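Local structure of glutathione S-transferase (Burkholderia xenovorans, 2DSA) at residues 105-108 with 109-112; 125-128 with 129-132; 149-152 with 153-157; 158-161 with 162-166; 178-181 with 182-186. The protein is a bacterial glutathione S-transferase that reductively dechlorinates metabolites of polychlorinated biphenyls. One frame throughout, in Å; residues are numbered along the deposited sequence.

Contact 1. Residues 105-108 with 109-112; sequences LHKS and FSPL. With HPX ((2Z,4E)-2-hydroxy-6-oxo-6-phenylhexa-2,4-dienoic acid), chain F; GSH (glutathione), chain E.
Leu105 O is gripped by two amides in the last turn of helix 89-109, which here ends beside the ligands in the helical C-terminal domain of the glutathione transferase fold. Phe109 N donates to Leu105 O over 3.1 Å, and Ser108 N shares that oxygen. The Phe109 ring turns its edge to the same acceptor, with CD2 3.3 Å from Leu105 O. One residue on, Ser110 N binds His106 O in the carbonyl plane at 3.3 Å. Pro111 has no amide proton to continue the series, and its CD instead sits 3.4 Å from Lys107 O.

The side chains that leave this turn meet the ligands. His106 CG is anti to the backbone N (chi1 177°), which carries the ring edge to the HPX carboxylate, CD2 being 3.3 Å from OA1; its ND1 is hydrogen-bonded to Tyr157 OH. Lys107 NZ forms a salt bridge with Glu104 of the second subunit and lies 3.7 Å from glutathione OE1. Ser110 OG faces both carboxylate oxygens of HPX, and its one proton could serve either: OG stands a very short 2.5 Å from OA1 and 2.7 Å from OA2.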
# COMPACT_ATOMS: atom_id res chain seq x y z
N LEU A 105 0.44 -8.97 1.63
CA LEU A 105 0.85 -10.16 0.89
C LEU A 105 2.28 -10.01 0.38
O LEU A 105 3.19 -10.71 0.83
CB LEU A 105 -0.13 -10.49 -0.24
CG LEU A 105 -1.55 -10.96 0.10
CD1 LEU A 105 -2.32 -11.24 -1.19
CD2 LEU A 105 -1.55 -12.21 1.01
N HIS A 106 2.46 -9.07 -0.54
CA HIS A 106 3.75 -8.80 -1.20
C HIS A 106 4.87 -8.62 -0.17
O HIS A 106 5.90 -9.28 -0.27
CB HIS A 106 3.60 -7.55 -2.10
CG HIS A 106 4.87 -7.10 -2.78
ND1 HIS A 106 4.85 -6.23 -3.86
CD2 HIS A 106 6.17 -7.35 -2.53
CE1 HIS A 106 6.08 -5.99 -4.25
NE2 HIS A 106 6.91 -6.66 -3.46
N LYS A 107 4.67 -7.75 0.81
CA LYS A 107 5.71 -7.43 1.78
C LYS A 107 6.08 -8.59 2.72
O LYS A 107 7.15 -8.57 3.33
CB LYS A 107 5.33 -6.19 2.59
CG LYS A 107 5.60 -4.89 1.84
CD LYS A 107 7.09 -4.64 1.69
CE LYS A 107 7.42 -4.04 0.34
NZ LYS A 107 8.86 -3.66 0.27
N SER A 108 5.19 -9.59 2.81
CA SER A 108 5.43 -10.80 3.58
C SER A 108 6.17 -11.86 2.76
O SER A 108 6.89 -12.68 3.32
CB SER A 108 4.13 -11.35 4.16
OG SER A 108 3.69 -10.56 5.25
N PHE A 109 6.03 -11.82 1.43
CA PHE A 109 6.86 -12.66 0.57
C PHE A 109 8.32 -12.22 0.60
O PHE A 109 9.20 -13.05 0.49
CB PHE A 109 6.37 -12.66 -0.87
CG PHE A 109 5.31 -13.69 -1.17
CD1 PHE A 109 5.65 -14.90 -1.74
CD2 PHE A 109 3.97 -13.43 -0.91
CE1 PHE A 109 4.68 -15.85 -2.03
CE2 PHE A 109 2.98 -14.36 -1.19
CZ PHE A 109 3.34 -15.58 -1.76
N SER A 110 8.55 -10.91 0.75
CA SER A 110 9.89 -10.29 0.64
C SER A 110 11.03 -10.96 1.42
O SER A 110 12.09 -11.21 0.84
CB SER A 110 9.84 -8.79 0.97
OG SER A 110 9.07 -8.09 0.02
N PRO A 111 10.84 -11.22 2.74
CA PRO A 111 11.87 -11.90 3.54
C PRO A 111 12.15 -13.34 3.09
O PRO A 111 13.27 -13.81 3.24
CB PRO A 111 11.27 -11.90 4.96
CG PRO A 111 10.23 -10.81 4.94
CD PRO A 111 9.66 -10.88 3.57
N LEU A 112 11.15 -14.02 2.53
CA LEU A 112 11.33 -15.37 1.99
C LEU A 112 12.31 -15.44 0.81
O LEU A 112 12.96 -16.47 0.61
CB LEU A 112 9.98 -16.00 1.60
CG LEU A 112 8.93 -16.15 2.70
CD1 LEU A 112 7.69 -16.85 2.19
CD2 LEU A 112 9.49 -16.89 3.92
CB3 HPX F . 11.09 -14.54 -10.13
CB4 HPX F . 10.32 -15.46 -9.43
CB5 HPX F . 9.85 -15.15 -8.15
CB6 HPX F . 10.15 -13.91 -7.58
CB1 HPX F . 10.92 -12.99 -8.28
CB2 HPX F . 11.39 -13.31 -9.55
CA6 HPX F . 11.26 -11.67 -7.67
OA4 HPX F . 12.24 -11.06 -8.07
CA5 HPX F . 10.44 -11.09 -6.59
CA4 HPX F . 11.09 -10.49 -5.59
CA3 HPX F . 10.38 -9.86 -4.47
CA2 HPX F . 10.99 -9.00 -3.65
OA3 HPX F . 12.27 -8.67 -3.76
CA1 HPX F . 10.23 -8.40 -2.58
OA2 HPX F . 10.73 -7.44 -1.95
OA1 HPX F . 9.10 -8.86 -2.34
N1 GSH E . 6.80 -0.54 -2.14
CA1 GSH E . 7.27 -1.04 -3.44
C1 GSH E . 6.13 -1.19 -4.40
O11 GSH E . 5.01 -1.59 -3.99
O12 GSH E . 6.28 -0.94 -5.62
CB1 GSH E . 7.95 -2.40 -3.34
CG1 GSH E . 8.60 -2.78 -4.68
CD1 GSH E . 9.51 -3.96 -4.49
OE1 GSH E . 9.58 -4.52 -3.22
N2 GSH E . 10.19 -4.42 -5.55
CA2 GSH E . 11.14 -5.52 -5.51
C2 GSH E . 12.54 -5.06 -5.78
O2 GSH E . 12.81 -4.21 -6.86
CB2 GSH E . 10.80 -6.61 -6.52
SG2 GSH E . 9.20 -7.34 -6.14
N3 GSH E . 13.49 -5.49 -4.98
CA3 GSH E . 14.06 -4.62 -3.96
C3 GSH E . 15.49 -4.38 -4.31
O31 GSH E . 15.88 -4.80 -5.42
O32 GSH E . 16.27 -3.79 -3.53

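Contact 2. Residues 125-128 with 129-132; sequences VRQS and LNTR
Between Val125 and Arg132 the backbone is regular alpha helix, the middle of helix 119-139 in the helical C-terminal domain of the glutathione transferase fold. Leu129 N bonds to Val125 O at 2.9 Å, Asn130 N to Arg126 O at 3.0 Å, and Arg132 N to Ser128 O at 3.0 Å.

Gln127 O carries a double load. Thr131 N reaches Gln127 O at 3.3 Å from one face of the carbonyl plane, and the hydroxyl Thr131 OG1 donates to it at the same length from the opposite face. This is possible because OG1 lies beside the backbone N of its own residue (chi1 -54°), turned back along the helix.

The inward flank carries the apolar side chains. Leu129 CG lies over the turn, 3.5 Å from Val125 O, while its CD1 comes only loosely to Val125 CG1 at 4.5 Å; both residues are buried against Ser108 of helix 89-109, and Leu129 also against Phe109. Polar ends look to other partners: Ser128 OG bonds to Ala124 O, Arg126 NH2 to Val168 O, and Arg132 NH2 makes a weak bond to Ala49 O of the second subunit. Arg132 bends at chi2 and chi3, its CB 3.4 Å from Ser128 O, and its side chain comes within about 5 Å of a bound glutathione.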
# COMPACT_ATOMS: atom_id res chain seq x y z
N VAL A 125 6.43 -14.89 8.96
CA VAL A 125 5.89 -14.41 7.70
C VAL A 125 5.05 -15.48 6.99
O VAL A 125 4.00 -15.18 6.44
CB VAL A 125 7.05 -13.84 6.83
CG1 VAL A 125 7.15 -14.52 5.48
CG2 VAL A 125 6.94 -12.33 6.72
N ARG A 126 5.51 -16.74 7.03
CA ARG A 126 4.75 -17.85 6.46
C ARG A 126 3.41 -18.05 7.16
O ARG A 126 2.43 -18.44 6.54
CB ARG A 126 5.57 -19.15 6.48
CG ARG A 126 6.57 -19.25 5.34
CD ARG A 126 7.42 -20.52 5.42
NE ARG A 126 8.50 -20.49 4.43
CZ ARG A 126 8.41 -20.96 3.19
NH1 ARG A 126 7.27 -21.51 2.76
NH2 ARG A 126 9.45 -20.89 2.38
N GLN A 127 3.38 -17.74 8.46
CA GLN A 127 2.18 -17.85 9.27
C GLN A 127 1.20 -16.72 8.98
O GLN A 127 -0.02 -16.95 8.89
CB GLN A 127 2.56 -17.87 10.76
CG GLN A 127 1.74 -18.83 11.61
CD GLN A 127 1.60 -20.22 10.97
OE1 GLN A 127 0.48 -20.69 10.72
NE2 GLN A 127 2.74 -20.87 10.68
N SER A 128 1.75 -15.50 8.86
CA SER A 128 0.98 -14.31 8.44
C SER A 128 0.31 -14.57 7.11
O SER A 128 -0.88 -14.32 6.94
CB SER A 128 1.87 -13.07 8.32
OG SER A 128 2.57 -12.81 9.53
N LEU A 129 1.08 -15.10 6.17
CA LEU A 129 0.59 -15.42 4.82
C LEU A 129 -0.48 -16.49 4.80
O LEU A 129 -1.46 -16.38 4.05
CB LEU A 129 1.75 -15.83 3.91
CG LEU A 129 2.54 -14.68 3.29
CD1 LEU A 129 3.80 -15.22 2.63
CD2 LEU A 129 1.68 -13.88 2.29
N ASN A 130 -0.30 -17.54 5.61
CA ASN A 130 -1.31 -18.58 5.74
C ASN A 130 -2.67 -17.99 6.08
O ASN A 130 -3.69 -18.40 5.51
CB ASN A 130 -0.90 -19.59 6.83
CG ASN A 130 -1.84 -20.78 6.90
OD1 ASN A 130 -2.77 -20.80 7.72
ND2 ASN A 130 -1.60 -21.77 6.04
N THR A 131 -2.69 -17.02 6.99
CA THR A 131 -3.93 -16.38 7.44
C THR A 131 -4.48 -15.47 6.34
O THR A 131 -5.66 -15.54 5.99
CB THR A 131 -3.71 -15.53 8.70
OG1 THR A 131 -3.11 -16.34 9.72
CG2 THR A 131 -5.03 -14.97 9.22
N ARG A 132 -3.60 -14.63 5.81
CA ARG A 132 -3.95 -13.60 4.85
C ARG A 132 -4.44 -14.24 3.54
O ARG A 132 -5.49 -13.84 3.03
CB ARG A 132 -2.75 -12.66 4.68
CG ARG A 132 -3.06 -11.18 4.92
CD ARG A 132 -2.78 -10.63 6.32
NE ARG A 132 -3.94 -10.79 7.19
CZ ARG A 132 -4.07 -10.30 8.42
NH1 ARG A 132 -3.14 -9.52 8.97
NH2 ARG A 132 -5.16 -10.57 9.10

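Contact 3. Residues 149-152 with 153-157; sequences DQLS and VADIY
Asp155 accepts from the amide of Ser152 at the point where the loop 149-152 enters helix 153-163. Ser152 N donates to Asp155 OD1 over 2.9 Å in a nearly straight bond (168°), using the anti lone pair of that oxygen. Ser152 OG, for its part, accepts from Ala154 N at 3.3 Å. The serine oxygen can do so because it sits between its own backbone N and carbonyl carbon (chi1 75°), swung over the first turn, while Asp155 CG lies beside its backbone N and sends OD1 back to the amide preceding the helix.

The backbone bonds to Ser152 O are weak: Ile156 N reaches Ser152 O at 3.4 Å, and Asp155 N makes another weak bond to the same oxygen.

Ser152, as N-cap, and Asp155 form a capping box, in which the serine hydroxyl takes the amide of Ala154. It is joined by a hydrophobic staple, in which the residue before the cap meets the fourth residue of the helix: Leu151 CD2 lies 4.3 Å from Ile156 CD1. Both features are familiar from the corresponding core helix of glutathione transferases. Leu151 also slides past Asp155, with CD1 4.2 Å from CB.

A single water adds a third kind of link. It donates to Gln150 O at 2.7 Å and to Asp155 OD1 at 2.5 Å, a very short distance, and it accepts from Ser152 OG at 3.1 Å. Asp155 OD2 takes a further bond from Leu146 N, so the buried carboxylate is met by three donors, which would be expected to favour its ionised form.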
# COMPACT_ATOMS: atom_id res chain seq x y z
N ASP A 149 -17.47 -9.68 -10.76
CA ASP A 149 -17.44 -10.30 -12.09
C ASP A 149 -16.45 -9.64 -13.04
O ASP A 149 -16.12 -10.21 -14.09
CB ASP A 149 -18.85 -10.31 -12.71
CG ASP A 149 -19.83 -11.16 -11.91
OD1 ASP A 149 -19.59 -12.39 -11.79
OD2 ASP A 149 -20.81 -10.59 -11.38
N GLN A 150 -15.97 -8.45 -12.68
CA GLN A 150 -15.06 -7.72 -13.55
C GLN A 150 -13.61 -7.84 -13.09
O GLN A 150 -13.28 -7.51 -11.95
CB GLN A 150 -15.46 -6.24 -13.63
CG GLN A 150 -14.65 -5.43 -14.67
CD GLN A 150 -15.16 -5.63 -16.10
OE1 GLN A 150 -16.36 -5.51 -16.36
NE2 GLN A 150 -14.24 -5.92 -17.03
N LEU A 151 -12.75 -8.30 -14.00
CA LEU A 151 -11.31 -8.26 -13.77
C LEU A 151 -10.81 -6.81 -13.62
O LEU A 151 -11.16 -5.93 -14.41
CB LEU A 151 -10.54 -8.98 -14.88
CG LEU A 151 -9.02 -8.96 -14.70
CD1 LEU A 151 -8.42 -10.36 -14.75
CD2 LEU A 151 -8.34 -8.03 -15.71
N SER A 152 -9.99 -6.59 -12.60
CA SER A 152 -9.35 -5.30 -12.40
C SER A 152 -7.82 -5.44 -12.23
O SER A 152 -7.28 -6.55 -12.17
CB SER A 152 -9.99 -4.60 -11.21
OG SER A 152 -9.53 -5.18 -10.00
N VAL A 153 -7.13 -4.30 -12.16
CA VAL A 153 -5.70 -4.30 -11.86
C VAL A 153 -5.34 -4.95 -10.47
O VAL A 153 -4.21 -5.34 -10.24
CB VAL A 153 -5.05 -2.88 -12.02
CG1 VAL A 153 -5.02 -2.45 -13.49
CG2 VAL A 153 -5.78 -1.83 -11.20
N ALA A 154 -6.31 -5.05 -9.56
CA ALA A 154 -6.10 -5.75 -8.27
C ALA A 154 -5.89 -7.25 -8.46
O ALA A 154 -5.06 -7.85 -7.80
CB ALA A 154 -7.26 -5.50 -7.31
N ASP A 155 -6.64 -7.83 -9.38
CA ASP A 155 -6.53 -9.23 -9.75
C ASP A 155 -5.20 -9.54 -10.41
O ASP A 155 -4.62 -10.61 -10.20
CB ASP A 155 -7.67 -9.62 -10.69
CG ASP A 155 -9.02 -9.46 -10.05
OD1 ASP A 155 -9.83 -8.64 -10.55
OD2 ASP A 155 -9.28 -10.15 -9.03
N ILE A 156 -4.72 -8.60 -11.22
CA ILE A 156 -3.43 -8.72 -11.89
C ILE A 156 -2.31 -8.70 -10.85
O ILE A 156 -1.41 -9.52 -10.89
CB ILE A 156 -3.22 -7.60 -12.95
CG1 ILE A 156 -4.22 -7.77 -14.10
CG2 ILE A 156 -1.81 -7.63 -13.48
CD1 ILE A 156 -4.43 -6.51 -14.95
N TYR A 157 -2.38 -7.76 -9.91
CA TYR A 157 -1.40 -7.67 -8.86
C TYR A 157 -1.42 -8.98 -8.04
O TYR A 157 -0.37 -9.59 -7.82
CB TYR A 157 -1.65 -6.44 -8.00
CG TYR A 157 -0.57 -6.06 -7.02
CD1 TYR A 157 0.72 -6.59 -7.12
CD2 TYR A 157 -0.82 -5.14 -6.01
CE1 TYR A 157 1.72 -6.23 -6.23
CE2 TYR A 157 0.18 -4.77 -5.11
CZ TYR A 157 1.44 -5.33 -5.22
OH TYR A 157 2.43 -4.98 -4.35
O HOH W 1 -11.79 -7.30 -9.67

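Contact 4. Residues 158-161 with 162-166; sequences LFVV and LGWSA. With HPX ((2Z,4E)-2-hydroxy-6-oxo-6-phenylhexa-2,4-dienoic acid), chain F.
Trp164 presents one face of its indole to the backbone at Val160 and Val161 and the other to the bound HPX, where helix 153-163, a central helix of the glutathione transferase C-terminal domain, delivers the chain to the substrate pocket. On the protein side the contact is a CH-pi interaction: Val161 CA stands 4.2 Å from the centroid of the six-membered ring, 20° off its normal. Val160 O lies over the same face, 3.5 Å above the indole plane. On the opposite face HPX CA5 is 3.8 Å above that plane, and the phenyl group comes closest at Trp164 CD1, 3.5 Å from HPX CB6. The indole is held in this plane by further partners, NE1 bonding to Gly8 O and the rings of His106 and Phe113 meeting Trp164 edge-to-face.

Apolar packing occupies another flank of the helix. Leu158 and Leu162 cross obliquely, CD1 of the former 3.9 Å from CG of the latter, and both rest on Phe181 of helix 176-186.

Backbone bonds change character along the segment. Leu162 N meets Leu158 O almost head-on at 2.8 Å, as in a regular helix. Two residues later Trp164 N turns to Val161 O instead, at 3.0 Å, arriving well above the carbonyl plane (57° out of it). Leu162 O is then gripped twice by Ser165: Ser165 N bonds there, and Ser165 OG, set between its own backbone N and carbonyl carbon (chi1 59°), donates to Leu162 O over 2.7 Å.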
# COMPACT_ATOMS: atom_id res chain seq x y z
N LEU A 158 -2.61 -9.40 -7.61
CA LEU A 158 -2.74 -10.66 -6.85
C LEU A 158 -2.15 -11.87 -7.58
O LEU A 158 -1.37 -12.64 -7.00
CB LEU A 158 -4.21 -10.94 -6.48
CG LEU A 158 -4.50 -12.23 -5.69
CD1 LEU A 158 -3.74 -12.28 -4.35
CD2 LEU A 158 -6.00 -12.35 -5.46
N PHE A 159 -2.48 -12.00 -8.85
CA PHE A 159 -1.96 -13.08 -9.68
C PHE A 159 -0.43 -13.15 -9.69
O PHE A 159 0.15 -14.25 -9.66
CB PHE A 159 -2.50 -12.93 -11.11
CG PHE A 159 -1.87 -13.86 -12.09
CD1 PHE A 159 -2.40 -15.14 -12.31
CD2 PHE A 159 -0.73 -13.48 -12.81
CE1 PHE A 159 -1.81 -16.01 -13.21
CE2 PHE A 159 -0.14 -14.34 -13.72
CZ PHE A 159 -0.67 -15.60 -13.92
N VAL A 160 0.22 -11.99 -9.71
CA VAL A 160 1.68 -11.95 -9.77
C VAL A 160 2.32 -12.40 -8.44
O VAL A 160 3.25 -13.22 -8.44
CB VAL A 160 2.18 -10.55 -10.19
CG1 VAL A 160 3.70 -10.40 -9.95
CG2 VAL A 160 1.83 -10.28 -11.67
N VAL A 161 1.83 -11.86 -7.34
CA VAL A 161 2.25 -12.26 -6.00
C VAL A 161 1.99 -13.76 -5.79
O VAL A 161 2.87 -14.46 -5.33
CB VAL A 161 1.58 -11.38 -4.89
CG1 VAL A 161 1.91 -11.91 -3.48
CG2 VAL A 161 2.02 -9.90 -5.01
N LEU A 162 0.81 -14.24 -6.14
CA LEU A 162 0.53 -15.69 -6.04
C LEU A 162 1.52 -16.56 -6.81
O LEU A 162 1.90 -17.64 -6.35
CB LEU A 162 -0.91 -16.03 -6.42
CG LEU A 162 -2.03 -15.57 -5.49
CD1 LEU A 162 -3.39 -16.00 -6.07
CD2 LEU A 162 -1.85 -16.06 -4.04
N GLY A 163 1.95 -16.08 -7.98
CA GLY A 163 2.93 -16.77 -8.80
C GLY A 163 4.27 -16.99 -8.12
O GLY A 163 5.04 -17.87 -8.51
N TRP A 164 4.56 -16.21 -7.09
CA TRP A 164 5.82 -16.35 -6.37
C TRP A 164 5.89 -17.59 -5.49
O TRP A 164 6.97 -17.98 -5.05
CB TRP A 164 6.08 -15.13 -5.50
CG TRP A 164 6.32 -13.89 -6.26
CD1 TRP A 164 6.67 -13.77 -7.58
CD2 TRP A 164 6.26 -12.56 -5.74
NE1 TRP A 164 6.81 -12.45 -7.91
CE2 TRP A 164 6.58 -11.68 -6.80
CE3 TRP A 164 5.98 -12.02 -4.47
CZ2 TRP A 164 6.61 -10.29 -6.64
CZ3 TRP A 164 6.01 -10.64 -4.31
CH2 TRP A 164 6.32 -9.78 -5.40
N SER A 165 4.74 -18.18 -5.21
CA SER A 165 4.62 -19.24 -4.21
C SER A 165 5.41 -20.51 -4.56
O SER A 165 5.98 -21.13 -3.68
CB SER A 165 3.15 -19.56 -3.95
OG SER A 165 2.56 -19.95 -5.16
N ALA A 166 5.44 -20.86 -5.85
CA ALA A 166 6.25 -21.99 -6.33
C ALA A 166 7.73 -21.81 -6.03
O ALA A 166 8.44 -22.79 -5.75
CB ALA A 166 6.04 -22.19 -7.83
CB3 HPX F . 11.09 -14.54 -10.13
CB4 HPX F . 10.32 -15.46 -9.43
CB5 HPX F . 9.85 -15.15 -8.15
CB6 HPX F . 10.15 -13.91 -7.58
CB1 HPX F . 10.92 -12.99 -8.28
CB2 HPX F . 11.39 -13.31 -9.55
CA6 HPX F . 11.26 -11.67 -7.67
OA4 HPX F . 12.24 -11.06 -8.07
CA5 HPX F . 10.44 -11.09 -6.59
CA4 HPX F . 11.09 -10.49 -5.59
CA3 HPX F . 10.38 -9.86 -4.47
CA2 HPX F . 10.99 -9.00 -3.65
OA3 HPX F . 12.27 -8.67 -3.76
CA1 HPX F . 10.23 -8.40 -2.58
OA2 HPX F . 10.73 -7.44 -1.95
OA1 HPX F . 9.10 -8.86 -2.34

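Contact 5. Residues 178-181 with 182-186; sequences LQAF and QGRVG
Phe181 and Val185, one helical turn apart and pointing the same way, form the tight side of this contact. Val185 CG2 sits over one face of the phenyl ring in a CH-pi interaction, 3.9 Å from its centroid and 22° off the normal. Under the pair, Val185 N bonds to Phe181 O at 3.0 Å. The ring is buried, and also packs on Leu140 and Asp155.

Arg184 closes the next edge. Its chain bends at chi2 and chi3 and folds back along the helix, so that NH2 lies 3.4 Å from Phe181 CA, near the plane of the ring at its edge. The guanidinium and ring planes are steeply inclined (69°), and Ala180 O lies over one guanidinium face. NH2 is hydrogen-bonded to Pro144 O, a partner that pins the folded chain.

The outer side is looser. Gln179 and Gln182 cross with Gln179 CG 4.0 Å from Gln182 NE2, their amide planes nearly parallel; the Gln182 chain also rests on Leu172. Ala180 and Gly183 are exposed beside them. The helical backbone bonds continue here, Gln182 N to Leu178 O at 2.9 Å and Gly183 N to Gln179 O at 3.2 Å.

Such a split between an apolar flank and a polar one marks an amphipathic helix, here helix 176-186 packed on the core helix of the glutathione transferase C-terminal domain.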
# COMPACT_ATOMS: atom_id res chain seq x y z
N LEU A 178 -7.95 -20.08 -4.97
CA LEU A 178 -6.78 -19.32 -5.43
C LEU A 178 -6.13 -19.94 -6.66
O LEU A 178 -5.68 -19.21 -7.56
CB LEU A 178 -5.74 -19.15 -4.31
CG LEU A 178 -6.18 -18.38 -3.05
CD1 LEU A 178 -5.04 -18.26 -2.07
CD2 LEU A 178 -6.71 -16.99 -3.42
N GLN A 179 -6.05 -21.27 -6.69
CA GLN A 179 -5.59 -22.00 -7.88
C GLN A 179 -6.56 -21.83 -9.05
O GLN A 179 -6.15 -21.70 -10.19
CB GLN A 179 -5.43 -23.49 -7.56
CG GLN A 179 -4.32 -23.77 -6.57
CD GLN A 179 -4.38 -25.18 -6.03
OE1 GLN A 179 -5.46 -25.72 -5.78
NE2 GLN A 179 -3.21 -25.78 -5.83
N ALA A 180 -7.86 -21.84 -8.74
CA ALA A 180 -8.89 -21.57 -9.73
C ALA A 180 -8.73 -20.16 -10.30
O ALA A 180 -8.86 -19.95 -11.51
CB ALA A 180 -10.27 -21.73 -9.11
N PHE A 181 -8.42 -19.21 -9.42
CA PHE A 181 -8.17 -17.82 -9.81
C PHE A 181 -6.94 -17.70 -10.71
O PHE A 181 -6.97 -16.99 -11.71
CB PHE A 181 -8.05 -16.93 -8.56
CG PHE A 181 -7.51 -15.55 -8.82
CD1 PHE A 181 -8.37 -14.51 -9.15
CD2 PHE A 181 -6.14 -15.29 -8.71
CE1 PHE A 181 -7.87 -13.23 -9.38
CE2 PHE A 181 -5.64 -14.02 -8.94
CZ PHE A 181 -6.50 -12.99 -9.27
N GLN A 182 -5.87 -18.42 -10.37
CA GLN A 182 -4.65 -18.44 -11.18
C GLN A 182 -4.89 -18.88 -12.61
O GLN A 182 -4.35 -18.29 -13.54
CB GLN A 182 -3.60 -19.35 -10.55
CG GLN A 182 -2.95 -18.76 -9.33
CD GLN A 182 -1.92 -19.67 -8.73
OE1 GLN A 182 -0.76 -19.29 -8.55
NE2 GLN A 182 -2.33 -20.90 -8.43
N GLY A 183 -5.72 -19.91 -12.78
CA GLY A 183 -6.05 -20.43 -14.10
C GLY A 183 -6.96 -19.52 -14.89
O GLY A 183 -6.89 -19.45 -16.11
N ARG A 184 -7.82 -18.81 -14.17
CA ARG A 184 -8.75 -17.84 -14.74
C ARG A 184 -8.00 -16.63 -15.32
O ARG A 184 -8.31 -16.18 -16.43
CB ARG A 184 -9.71 -17.38 -13.64
CG ARG A 184 -11.00 -16.77 -14.12
CD ARG A 184 -12.15 -17.06 -13.16
NE ARG A 184 -11.77 -16.78 -11.78
CZ ARG A 184 -11.89 -17.63 -10.77
NH1 ARG A 184 -12.40 -18.85 -10.93
NH2 ARG A 184 -11.50 -17.24 -9.57
N VAL A 185 -7.02 -16.13 -14.58
CA VAL A 185 -6.24 -14.96 -14.97
C VAL A 185 -5.07 -15.33 -15.89
O VAL A 185 -4.83 -14.65 -16.89
CB VAL A 185 -5.73 -14.17 -13.74
CG1 VAL A 185 -4.87 -12.99 -14.16
CG2 VAL A 185 -6.89 -13.68 -12.90
N GLY A 186 -4.34 -16.39 -15.53
CA GLY A 186 -3.16 -16.84 -16.25
C GLY A 186 -3.44 -17.24 -17.68
O GLY A 186 -2.52 -17.29 -18.50

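Overall arrangement
All five contacts are local turns within the helical C-terminal domain, and they come along the chain in numerical order. Contact 1 ends helix 89-109 and contact 2 lies on helix 119-139, their centres about 10 Å apart and in touch. Contacts 3 and 4 share helix 153-163, with centres about 14 Å apart, and contact 5 on helix 176-186 covers both. Contact 4 lies between contacts 1 and 5, its centre about 11 Å from the one and about 10 Å from the other; contacts 1 and 5 do not touch. Contacts 1 and 4 both meet HPX, while contact 3 starts the same helix that ends at the substrate pocket in contact 4.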